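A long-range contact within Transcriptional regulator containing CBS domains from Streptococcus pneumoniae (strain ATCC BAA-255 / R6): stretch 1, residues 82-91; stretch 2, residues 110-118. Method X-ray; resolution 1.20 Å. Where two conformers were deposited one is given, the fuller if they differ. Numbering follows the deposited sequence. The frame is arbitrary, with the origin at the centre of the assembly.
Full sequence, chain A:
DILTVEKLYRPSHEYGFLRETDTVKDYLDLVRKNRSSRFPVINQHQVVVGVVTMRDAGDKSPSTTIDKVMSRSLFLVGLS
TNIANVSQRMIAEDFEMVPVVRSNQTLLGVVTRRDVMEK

Stretch 1 (82-91) NIANVSQRMI
Stretch 2 (110-118) VVTRRDVME

The one direct hydrogen bond across this otherwise apolar contact is made by a long arginine reaching toward the Met90-Ile91 end of the first helix: the CA-to-CB bond of Arg113 points sideways to the first stretch, but the end of the side chain comes nearer; it runs extended with chi1 to chi3 all t (chi4 95°), and donates from NH1 to the backbone O of Met90 at 3.1 Å. The N-H...O angle is 135°, and the carbonyl lies at the guanidinium edge, near its plane. A water extends this link, accepting from Arg113 NH2 at 2.8 Å and donating to Ile91 O at 2.7 Å, so that one side chain engages two successive carbonyls of the first helix.

Stretch 1 is helical from Ile83 to Ile91, with phi/psi near -63/-42. Asn82 (-66/127, chi1 t) caps it, its OD1 accepting from Ala84 N at 2.8 Å. In stretch 2, extended residues Val110 to Thr112 (phi -141 to -103, psi 136 to 160) lead directly into helix 113-118. Thr112, chi1 p, caps that helix through OG1, which accepts from Asp115 N at 3.3 Å. The two helix axes approach to 10.0 Å, with 122° between their N-to-C directions; the strand makes 66° with the first helix at 10.9 Å. The register pairs Ser87 with Val116 (CA to CA 6.3 Å) and Met90 with Arg113 (CA to CA 7.1 Å).

Val116, chi1 t, points toward the first helix and fits as a knob among Ile83, Val86, Ser87 and Met90. Its CG1 lies 3.5 Å from Ser87 CB and 4.0 Å from Ile83 CG2 (chi1 and chi2 m), while its CG2 lies 4.1 Å from Met90 SE. The Ser87 hydroxyl, chi1 p, turns back to its own helix, OG donating to Ala84 O at 2.8 Å, and CB is the Ser87 atom closest to Val116. Val86 (t) carries the packing to the strand, with CG1 4.1 Å from CG2 of Val111 (m).

Met90, a selenomethionine with chi angles m, t and p, points toward stretch 2 and loses 97 Å² to it, more than any other residue. Its CE ends beside the strand-to-helix junction, 4.0 Å from Thr112 C and 3.7 Å from Arg113 CB. The second selenomethionine, Met117 (m, m, 148°), starts sideways, but its end comes nearer: CE sits 3.7 Å from Ile91 CG1 (chi1 m, chi2 t), 4.0 Å from Met90 CB and 3.9 Å from Ser87 O. In all, 452 Å² is buried between the stretches.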

# COMPACT_ATOMS: atom_id res chain seq x y z
N ASN A 82 14.98 3.29 7.69
CA ASN A 82 16.11 2.45 7.19
C ASN A 82 15.55 1.27 6.38
O ASN A 82 14.70 0.52 6.91
CB ASN A 82 16.97 1.93 8.35
CG ASN A 82 18.27 1.28 7.91
OD1 ASN A 82 18.38 0.74 6.80
ND2 ASN A 82 19.25 1.29 8.79
N ILE A 83 16.03 1.10 5.15
CA ILE A 83 15.58 -0.02 4.28
C ILE A 83 15.94 -1.37 4.91
O ILE A 83 15.15 -2.32 4.74
CB ILE A 83 16.15 0.13 2.85
CG1 ILE A 83 15.46 1.27 2.11
CG2 ILE A 83 16.05 -1.16 2.07
CD1 ILE A 83 13.97 1.08 1.92
N ALA A 84 17.07 -1.48 5.62
CA ALA A 84 17.46 -2.76 6.26
C ALA A 84 16.34 -3.22 7.20
O ALA A 84 16.01 -4.41 7.20
CB ALA A 84 18.76 -2.60 7.01
N ASN A 85 15.80 -2.30 7.99
CA ASN A 85 14.70 -2.63 8.94
C ASN A 85 13.44 -3.04 8.16
O ASN A 85 12.79 -4.02 8.56
CB ASN A 85 14.43 -1.46 9.88
CG ASN A 85 15.60 -1.19 10.80
OD1 ASN A 85 16.47 -2.05 10.98
ND2 ASN A 85 15.60 -0.03 11.42
N VAL A 86 13.11 -2.32 7.09
CA VAL A 86 11.93 -2.66 6.26
C VAL A 86 12.10 -4.07 5.68
O VAL A 86 11.16 -4.86 5.73
CB VAL A 86 11.71 -1.62 5.14
CG1 VAL A 86 10.58 -2.02 4.20
CG2 VAL A 86 11.48 -0.23 5.70
N SER A 87 13.29 -4.37 5.14
CA SER A 87 13.50 -5.71 4.52
C SER A 87 13.33 -6.82 5.56
O SER A 87 12.69 -7.84 5.23
CB SER A 87 14.85 -5.78 3.84
OG SER A 87 15.90 -5.76 4.78
N GLN A 88 13.88 -6.62 6.76
CA GLN A 88 13.79 -7.62 7.86
C GLN A 88 12.32 -7.98 8.11
O GLN A 88 12.01 -9.18 8.24
CB GLN A 88 14.44 -7.04 9.12
CG GLN A 88 15.95 -6.92 9.02
CD GLN A 88 16.54 -5.99 10.06
OE1 GLN A 88 15.86 -5.55 10.98
NE2 GLN A 88 17.82 -5.69 9.91
N ARG A 89 11.46 -6.97 8.20
CA ARG A 89 10.03 -7.22 8.51
C ARG A 89 9.29 -7.77 7.30
O ARG A 89 8.42 -8.64 7.44
CB ARG A 89 9.38 -5.95 9.06
CG ARG A 89 7.99 -6.21 9.59
CD ARG A 89 7.48 -5.07 10.44
NE ARG A 89 6.10 -5.29 10.82
CZ ARG A 89 5.39 -4.45 11.56
NH1 ARG A 89 5.95 -3.34 12.01
NH2 ARG A 89 4.12 -4.72 11.85
N MSE A 90 9.60 -7.30 6.08
CA MSE A 90 8.93 -7.82 4.91
C MSE A 90 9.23 -9.32 4.77
O MSE A 90 8.35 -10.09 4.38
CB MSE A 90 9.35 -7.03 3.67
CG MSE A 90 8.96 -5.56 3.71
SE MSE A 90 9.16 -4.65 1.97
CE MSE A 90 7.57 -5.26 1.00
N ILE A 91 10.46 -9.73 5.09
CA ILE A 91 10.81 -11.14 5.00
C ILE A 91 10.12 -11.93 6.13
O ILE A 91 9.49 -12.98 5.84
CB ILE A 91 12.35 -11.32 5.04
CG1 ILE A 91 12.98 -10.84 3.73
CG2 ILE A 91 12.74 -12.76 5.33
CD1 ILE A 91 14.44 -10.50 3.84
N VAL A 110 4.25 3.99 -1.76
CA VAL A 110 4.53 2.62 -1.25
C VAL A 110 5.98 2.23 -1.50
O VAL A 110 6.64 2.81 -2.39
CB VAL A 110 3.64 1.57 -1.92
CG1 VAL A 110 2.16 1.90 -1.85
CG2 VAL A 110 4.07 1.28 -3.35
N VAL A 111 6.47 1.26 -0.75
CA VAL A 111 7.74 0.56 -1.08
C VAL A 111 7.35 -0.88 -1.43
O VAL A 111 6.48 -1.47 -0.75
CB VAL A 111 8.81 0.60 0.03
CG1 VAL A 111 9.25 2.00 0.30
CG2 VAL A 111 8.38 -0.09 1.30
N THR A 112 7.93 -1.40 -2.50
CA THR A 112 7.61 -2.77 -2.94
C THR A 112 8.73 -3.73 -2.53
O THR A 112 9.90 -3.32 -2.47
CB THR A 112 7.38 -2.88 -4.45
OG1 THR A 112 8.66 -2.70 -5.06
CG2 THR A 112 6.35 -1.89 -4.98
N ARG A 113 8.36 -4.99 -2.35
CA ARG A 113 9.33 -6.05 -1.95
C ARG A 113 10.44 -6.17 -3.01
O ARG A 113 11.62 -6.23 -2.62
CB ARG A 113 8.58 -7.38 -1.80
CG ARG A 113 9.45 -8.51 -1.28
CD ARG A 113 8.67 -9.81 -1.33
NE ARG A 113 9.48 -10.87 -0.75
CZ ARG A 113 9.42 -11.29 0.52
NH1 ARG A 113 8.58 -10.75 1.38
NH2 ARG A 113 10.24 -12.24 0.93
N ARG A 114 10.08 -6.19 -4.29
CA ARG A 114 11.12 -6.38 -5.33
C ARG A 114 12.15 -5.24 -5.25
O ARG A 114 13.34 -5.51 -5.37
CB ARG A 114 10.49 -6.43 -6.72
CG ARG A 114 11.43 -6.98 -7.79
CD ARG A 114 11.13 -6.56 -9.21
NE ARG A 114 11.85 -5.34 -9.60
CZ ARG A 114 11.40 -4.09 -9.47
NH1 ARG A 114 10.20 -3.85 -8.97
NH2 ARG A 114 12.15 -3.08 -9.86
N ASP A 115 11.69 -4.00 -5.07
CA ASP A 115 12.68 -2.89 -5.04
C ASP A 115 13.56 -3.02 -3.80
O ASP A 115 14.77 -2.78 -3.90
CB ASP A 115 11.96 -1.55 -5.08
CG ASP A 115 11.32 -1.24 -6.42
OD1 ASP A 115 11.84 -1.74 -7.45
OD2 ASP A 115 10.35 -0.46 -6.45
N VAL A 116 12.98 -3.39 -2.66
CA VAL A 116 13.77 -3.50 -1.41
C VAL A 116 14.79 -4.63 -1.53
O VAL A 116 15.95 -4.46 -1.18
CB VAL A 116 12.83 -3.70 -0.21
CG1 VAL A 116 13.59 -4.15 1.03
CG2 VAL A 116 12.01 -2.46 0.08
N MSE A 117 14.37 -5.75 -2.11
CA MSE A 117 15.28 -6.88 -2.17
C MSE A 117 16.39 -6.66 -3.20
O MSE A 117 17.52 -7.11 -3.01
CB MSE A 117 14.53 -8.17 -2.50
CG MSE A 117 13.53 -8.61 -1.46
SE MSE A 117 14.13 -8.45 0.42
CE MSE A 117 12.49 -8.05 1.38
N GLU A 118 16.06 -5.99 -4.31
CA GLU A 118 17.03 -5.76 -5.37
C GLU A 118 18.04 -4.71 -4.91
O GLU A 118 19.20 -4.79 -5.36
CB GLU A 118 16.31 -5.40 -6.67
CG GLU A 118 15.58 -6.58 -7.28
CD GLU A 118 14.89 -6.32 -8.61
OE1 GLU A 118 14.82 -5.15 -9.02
OE2 GLU A 118 14.41 -7.30 -9.23
O HOH W 1 8.97 -13.42 3.19